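Side-chain contacts in aspartate--tRNA(Asp/Asn) ligase (PDB 1WYD), which attaches L-aspartate, after activating it with ATP, to the acceptor ends of both tRNA(Asp) and tRNA(Asn): residues E282-E285 and I286-K290; S187-L190 and Y191-L194. All coordinates share one frame; numbering follows the deposited sequence.

Contact 1: residues E282-E285 and I286-K290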
ATOM      1  N   GLU B 282     -11.174 -10.160  33.780  1.00 59.20           N
ATOM      2  CA  GLU B 282     -12.135 -11.235  33.655  1.00 60.33           C
ATOM      3  C   GLU B 282     -11.543 -12.457  32.942  1.00 60.21           C
ATOM      4  O   GLU B 282     -11.845 -13.602  33.308  1.00 60.61           O
ATOM      5  CB  GLU B 282     -13.283 -10.699  32.824  1.00 61.14           C
ATOM      6  CG  GLU B 282     -14.684 -11.101  33.206  1.00 64.35           C
ATOM      7  CD  GLU B 282     -15.647 -10.535  32.184  1.00 70.66           C
ATOM      8  OE1 GLU B 282     -15.556  -9.299  31.900  1.00 71.45           O
ATOM      9  OE2 GLU B 282     -16.462 -11.325  31.631  1.00 73.43           O
ATOM     10  N   ALA B 283     -10.727 -12.214  31.910  1.00 59.73           N
ATOM     11  CA  ALA B 283     -10.026 -13.288  31.206  1.00 59.03           C
ATOM     12  C   ALA B 283      -9.130 -14.014  32.182  1.00 58.45           C
ATOM     13  O   ALA B 283      -9.069 -15.238  32.198  1.00 57.95           O
ATOM     14  CB  ALA B 283      -9.203 -12.741  30.047  1.00 58.93           C
ATOM     15  N   ILE B 284      -8.434 -13.250  33.009  1.00 58.18           N
ATOM     16  CA  ILE B 284      -7.581 -13.850  34.013  1.00 58.01           C
ATOM     17  C   ILE B 284      -8.384 -14.750  34.970  1.00 58.38           C
ATOM     18  O   ILE B 284      -7.930 -15.851  35.307  1.00 58.10           O
ATOM     19  CB  ILE B 284      -6.805 -12.767  34.768  1.00 57.95           C
ATOM     20  CG1 ILE B 284      -5.639 -12.256  33.903  1.00 56.76           C
ATOM     21  CG2 ILE B 284      -6.318 -13.296  36.147  1.00 57.03           C
ATOM     22  CD1 ILE B 284      -4.896 -13.333  33.153  1.00 54.32           C
ATOM     23  N   GLU B 285      -9.569 -14.289  35.384  1.00 58.14           N
ATOM     24  CA  GLU B 285     -10.407 -15.088  36.282  1.00 58.74           C
ATOM     25  C   GLU B 285     -10.970 -16.365  35.621  1.00 57.95           C
ATOM     26  O   GLU B 285     -11.027 -17.416  36.266  1.00 58.83           O
ATOM     27  CB  GLU B 285     -11.525 -14.257  36.977  1.00 59.00           C
ATOM     28  CG  GLU B 285     -11.079 -13.431  38.194  1.00 61.36           C
ATOM     29  CD  GLU B 285     -10.326 -14.238  39.273  1.00 66.24           C
ATOM     30  OE1 GLU B 285      -9.096 -14.018  39.437  1.00 67.63           O
ATOM     31  OE2 GLU B 285     -10.962 -15.086  39.970  1.00 65.95           O
ATOM     32  N   ILE B 286     -11.363 -16.292  34.350  1.00 56.89           N
ATOM     33  CA  ILE B 286     -11.843 -17.491  33.663  1.00 54.90           C
ATOM     34  C   ILE B 286     -10.735 -18.518  33.671  1.00 54.75           C
ATOM     35  O   ILE B 286     -10.971 -19.705  33.921  1.00 54.87           O
ATOM     36  CB  ILE B 286     -12.322 -17.202  32.218  1.00 54.72           C
ATOM     37  CG1 ILE B 286     -13.742 -16.615  32.233  1.00 53.17           C
ATOM     38  CG2 ILE B 286     -12.260 -18.492  31.354  1.00 51.68           C
ATOM     39  CD1 ILE B 286     -14.032 -15.653  31.094  1.00 53.47           C
ATOM     40  N   LEU B 287      -9.510 -18.054  33.442  1.00 54.25           N
ATOM     41  CA  LEU B 287      -8.380 -18.967  33.398  1.00 53.34           C
ATOM     42  C   LEU B 287      -8.117 -19.585  34.758  1.00 53.33           C
ATOM     43  O   LEU B 287      -8.067 -20.815  34.890  1.00 53.23           O
ATOM     44  CB  LEU B 287      -7.143 -18.295  32.811  1.00 52.68           C
ATOM     45  CG  LEU B 287      -7.338 -17.980  31.317  1.00 52.13           C
ATOM     46  CD1 LEU B 287      -6.423 -16.861  30.921  1.00 52.98           C
ATOM     47  CD2 LEU B 287      -7.171 -19.207  30.405  1.00 49.40           C
ATOM     48  N   ARG B 288      -7.985 -18.729  35.766  1.00 53.09           N
ATOM     49  CA  ARG B 288      -7.721 -19.158  37.129  1.00 53.21           C
ATOM     50  C   ARG B 288      -8.731 -20.198  37.622  1.00 53.25           C
ATOM     51  O   ARG B 288      -8.359 -21.190  38.249  1.00 52.07           O
ATOM     52  CB  ARG B 288      -7.737 -17.950  38.054  1.00 53.26           C
ATOM     53  CG  ARG B 288      -6.436 -17.244  38.092  1.00 52.10           C
ATOM     54  CD  ARG B 288      -6.356 -16.165  39.150  1.00 51.30           C
ATOM     55  NE  ARG B 288      -5.834 -16.752  40.381  1.00 49.68           N
ATOM     56  CZ  ARG B 288      -6.559 -16.984  41.465  1.00 49.76           C
ATOM     57  NH1 ARG B 288      -7.869 -16.667  41.522  1.00 50.61           N
ATOM     58  NH2 ARG B 288      -5.967 -17.530  42.507  1.00 49.03           N
ATOM     59  N   SER B 289      -9.998 -19.946  37.310  1.00 53.57           N
ATOM     60  CA  SER B 289     -11.102 -20.759  37.763  1.00 54.67           C
ATOM     61  C   SER B 289     -11.168 -22.114  37.054  1.00 55.65           C
ATOM     62  O   SER B 289     -11.907 -22.995  37.474  1.00 56.21           O
ATOM     63  CB  SER B 289     -12.406 -19.986  37.559  1.00 54.36           C
ATOM     64  OG  SER B 289     -12.954 -20.341  36.316  1.00 54.94           O
ATOM     65  N   LYS B 290     -10.412 -22.264  35.969  1.00 57.01           N
ATOM     66  CA  LYS B 290     -10.240 -23.553  35.284  1.00 57.27           C
ATOM     67  C   LYS B 290      -8.945 -24.245  35.708  1.00 57.29           C
ATOM     68  O   LYS B 290      -8.661 -25.361  35.250  1.00 57.42           O
ATOM     69  CB  LYS B 290     -10.241 -23.382  33.763  1.00 57.40           C
ATOM     70  CG  LYS B 290     -11.551 -22.961  33.179  1.00 58.06           C
ATOM     71  CD  LYS B 290     -12.089 -24.026  32.283  1.00 62.83           C
ATOM     72  CE  LYS B 290     -13.538 -23.700  31.902  1.00 67.00           C
ATOM     73  NZ  LYS B 290     -14.534 -24.014  32.990  1.00 66.58           N
TER
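Glu-285 and Arg-288 form a salt bridge one helical turn apart, with Glu-285 OE1 3.6 Å from Arg-288 NH1. The two side chains lie side by side and point the same way. The carboxylate comes to the edge of the guanidinium, and the two planes are 34° apart. Glu-285 reaches this position because its chain bends at chi2 (-53°). Arg-288 bends at chi3 (91°), which turns its guanidinium beside the acid. Glu-285 OE1 also lies 3.5 Å from Arg-288 CD. Both residues are exposed, so the pair is a surface ion pair.

The backbone polar groups are satisfied in regular order. Ile-286 N donates to Glu-282 O, and Leu-287 N to Ala-283 O. Arg-288 N donates to Ile-284 O at 2.9 Å, in a nearly straight bond. Ser-289 N donates to Glu-285 O. Ser-289 OG donates back to Ile-286 O at 3.2 Å, from above the carbonyl plane. Lys-290 N bonds to Leu-287 O at 3.0 Å and only weakly to Ile-286 O.

On the buried side, Ile-284 CD1 stands 4.4 Å from Leu-287 CD1. Ile-294 packs on both residues, and Leu-308 of helix 302-312 touches Ala-283 and Ile-286. The arrangement is that of an amphipathic alpha-helix at its C-terminal end, with an i to i+3 salt bridge on its outer face.

Contact 2: residues S187-L190 and Y191-L194; sequences SPQL and YKEL
Tyr-191 N makes a weak bond to Pro-188 O in the first turn of the helix, where Ser-187 OG caps Gln-189 N at 2.9 Å. The Tyr-191 ring has Leu-190 CD2 over one face. Its OH bonds to Pro-429 O of the second subunit, and Phe-420 of that subunit meets the ring edge-to-face.

Lys-192 N also donates to Pro-188 O, at 3.2 Å. The Lys-192 CG sits between the backbone N and the carbonyl carbon (chi1 66°), and the chain runs extended from there. This carries Lys-192 CD past Pro-188 CG at 3.9 Å. A water joins Lys-192 NZ to Gln-189 OE1, accepting from the amine and donating to the amide. The amine also forms a salt bridge with Asp-227.

Glu-193 OE2 takes a bond from Gln-189 NE2 at 2.8 Å. The donor meets the oxygen from above the carboxylate plane, and the amide and carboxylate planes are 74° apart. Glu-193 OE1 bonds to His-394. An alanine in place of Gln-189 would probably leave Glu-193 OE2 without its amide donor and the water held by Lys-192 NZ without its acceptor.

Leu-194 N donates to Leu-190 O, and Leu-194 CD2 packs 4.0 Å from Leu-190 CD1.

Residues 189-192 are predicted to form the aspartate region, and Gln-189 touches Arg-359, which is predicted to bind L-aspartate. Both ends of the Gln-189 amide are engaged, which fixes its rotation: the NH2 faces an acid, the oxygen a water held by lysine. This buried polar network probably positions Gln-189 at the aspartate pocket.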
ATOM      1  N   SER B 187       6.710  -0.937  12.708  1.00 38.45           N
ATOM      2  CA  SER B 187       5.338  -0.469  12.665  1.00 40.54           C
ATOM      3  C   SER B 187       5.445   1.002  12.357  1.00 41.42           C
ATOM      4  O   SER B 187       6.505   1.565  12.586  1.00 43.35           O
ATOM      5  CB  SER B 187       4.672  -0.722  14.006  1.00 41.00           C
ATOM      6  OG  SER B 187       4.497   0.470  14.751  1.00 42.59           O
ATOM      7  N   PRO B 188       4.420   1.634  11.800  1.00 41.07           N
ATOM      8  CA  PRO B 188       4.515   3.067  11.540  1.00 41.72           C
ATOM      9  C   PRO B 188       4.264   3.918  12.793  1.00 42.94           C
ATOM     10  O   PRO B 188       4.325   5.163  12.669  1.00 43.60           O
ATOM     11  CB  PRO B 188       3.443   3.298  10.478  1.00 40.96           C
ATOM     12  CG  PRO B 188       2.485   2.227  10.675  1.00 40.99           C
ATOM     13  CD  PRO B 188       3.123   1.087  11.375  1.00 40.66           C
ATOM     14  N   GLN B 189       4.039   3.257  13.951  1.00 43.20           N
ATOM     15  CA  GLN B 189       3.605   3.866  15.225  1.00 42.72           C
ATOM     16  C   GLN B 189       3.802   5.376  15.415  1.00 43.13           C
ATOM     17  O   GLN B 189       2.816   6.125  15.465  1.00 44.09           O
ATOM     18  CB  GLN B 189       4.176   3.120  16.436  1.00 41.89           C
ATOM     19  CG  GLN B 189       3.483   3.471  17.752  1.00 42.21           C
ATOM     20  CD  GLN B 189       1.969   3.236  17.683  1.00 46.42           C
ATOM     21  OE1 GLN B 189       1.542   2.134  17.341  1.00 49.59           O
ATOM     22  NE2 GLN B 189       1.158   4.267  17.995  1.00 43.62           N
ATOM     23  N   LEU B 190       5.039   5.813  15.586  1.00 42.60           N
ATOM     24  CA  LEU B 190       5.314   7.213  15.841  1.00 43.58           C
ATOM     25  C   LEU B 190       4.844   8.103  14.699  1.00 43.28           C
ATOM     26  O   LEU B 190       4.244   9.151  14.944  1.00 44.16           O
ATOM     27  CB  LEU B 190       6.829   7.451  16.079  1.00 44.67           C
ATOM     28  CG  LEU B 190       7.313   8.917  16.012  1.00 44.92           C
ATOM     29  CD1 LEU B 190       6.791   9.747  17.199  1.00 45.53           C
ATOM     30  CD2 LEU B 190       8.857   9.008  15.949  1.00 48.99           C
ATOM     31  N   TYR B 191       5.084   7.673  13.460  1.00 43.04           N
ATOM     32  CA  TYR B 191       4.809   8.510  12.300  1.00 42.83           C
ATOM     33  C   TYR B 191       3.321   8.728  12.045  1.00 43.28           C
ATOM     34  O   TYR B 191       2.926   9.833  11.633  1.00 43.65           O
ATOM     35  CB  TYR B 191       5.543   7.990  11.086  1.00 42.94           C
ATOM     36  CG  TYR B 191       7.065   8.132  11.259  1.00 46.17           C
ATOM     37  CD1 TYR B 191       7.836   7.061  11.731  1.00 47.07           C
ATOM     38  CD2 TYR B 191       7.711   9.346  11.006  1.00 46.84           C
ATOM     39  CE1 TYR B 191       9.229   7.180  11.910  1.00 51.11           C
ATOM     40  CE2 TYR B 191       9.095   9.482  11.185  1.00 51.07           C
ATOM     41  CZ  TYR B 191       9.844   8.389  11.644  1.00 52.84           C
ATOM     42  OH  TYR B 191      11.208   8.498  11.835  1.00 57.84           O
ATOM     43  N   LYS B 192       2.503   7.715  12.327  1.00 42.04           N
ATOM     44  CA  LYS B 192       1.073   7.817  12.059  1.00 42.33           C
ATOM     45  C   LYS B 192       0.427   8.673  13.137  1.00 42.52           C
ATOM     46  O   LYS B 192      -0.507   9.420  12.863  1.00 43.49           O
ATOM     47  CB  LYS B 192       0.412   6.429  11.909  1.00 41.73           C
ATOM     48  CG  LYS B 192       0.400   5.594  13.149  1.00 39.48           C
ATOM     49  CD  LYS B 192      -0.077   4.180  12.881  1.00 40.49           C
ATOM     50  CE  LYS B 192      -0.347   3.480  14.223  1.00 40.86           C
ATOM     51  NZ  LYS B 192      -0.813   2.096  14.111  1.00 41.11           N
ATOM     52  N   GLU B 193       0.973   8.622  14.352  1.00 42.84           N
ATOM     53  CA  GLU B 193       0.540   9.543  15.402  1.00 41.89           C
ATOM     54  C   GLU B 193       0.816  10.958  14.955  1.00 42.02           C
ATOM     55  O   GLU B 193      -0.053  11.823  15.058  1.00 42.44           O
ATOM     56  CB  GLU B 193       1.247   9.262  16.719  1.00 42.09           C
ATOM     57  CG  GLU B 193       0.979   7.868  17.273  1.00 41.18           C
ATOM     58  CD  GLU B 193       1.293   7.752  18.758  1.00 45.11           C
ATOM     59  OE1 GLU B 193       0.887   8.646  19.540  1.00 44.47           O
ATOM     60  OE2 GLU B 193       1.914   6.738  19.159  1.00 46.33           O
ATOM     61  N   LEU B 194       2.029  11.175  14.438  1.00 40.93           N
ATOM     62  CA  LEU B 194       2.447  12.472  13.948  1.00 40.04           C
ATOM     63  C   LEU B 194       1.520  12.989  12.863  1.00 39.75           C
ATOM     64  O   LEU B 194       1.125  14.167  12.893  1.00 38.95           O
ATOM     65  CB  LEU B 194       3.896  12.427  13.392  1.00 39.72           C
ATOM     66  CG  LEU B 194       5.015  12.173  14.419  1.00 38.60           C
ATOM     67  CD1 LEU B 194       6.351  12.568  13.842  1.00 37.99           C
ATOM     68  CD2 LEU B 194       4.769  12.884  15.748  1.00 36.91           C
TER
HETATM   69  O   HOH W   1      -1.103   0.727  16.839  1.00 45.86           O

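In the fold
Following the chain from the N terminus, both contacts fall within the class II synthetase family region. Contact 2 comes first, at the start of helix 189-199, after strand 180-184. Contact 1 follows in helix 280-289, after strand 276-279, an outermost strand of the eight-stranded sheet. Each contact spans one continuous run of chain, mostly helical, so neither closes a long loop. They lie in series and neither nest nor cross. The nearest atoms of contact 1 and contact 2 are about 22 Å apart. Contact 2 ties its helix to strand 222-231, helix 381-384 and the second subunit. Contact 1 ties its helix to helix 302-312, away from the predicted aspartate and ATP sites.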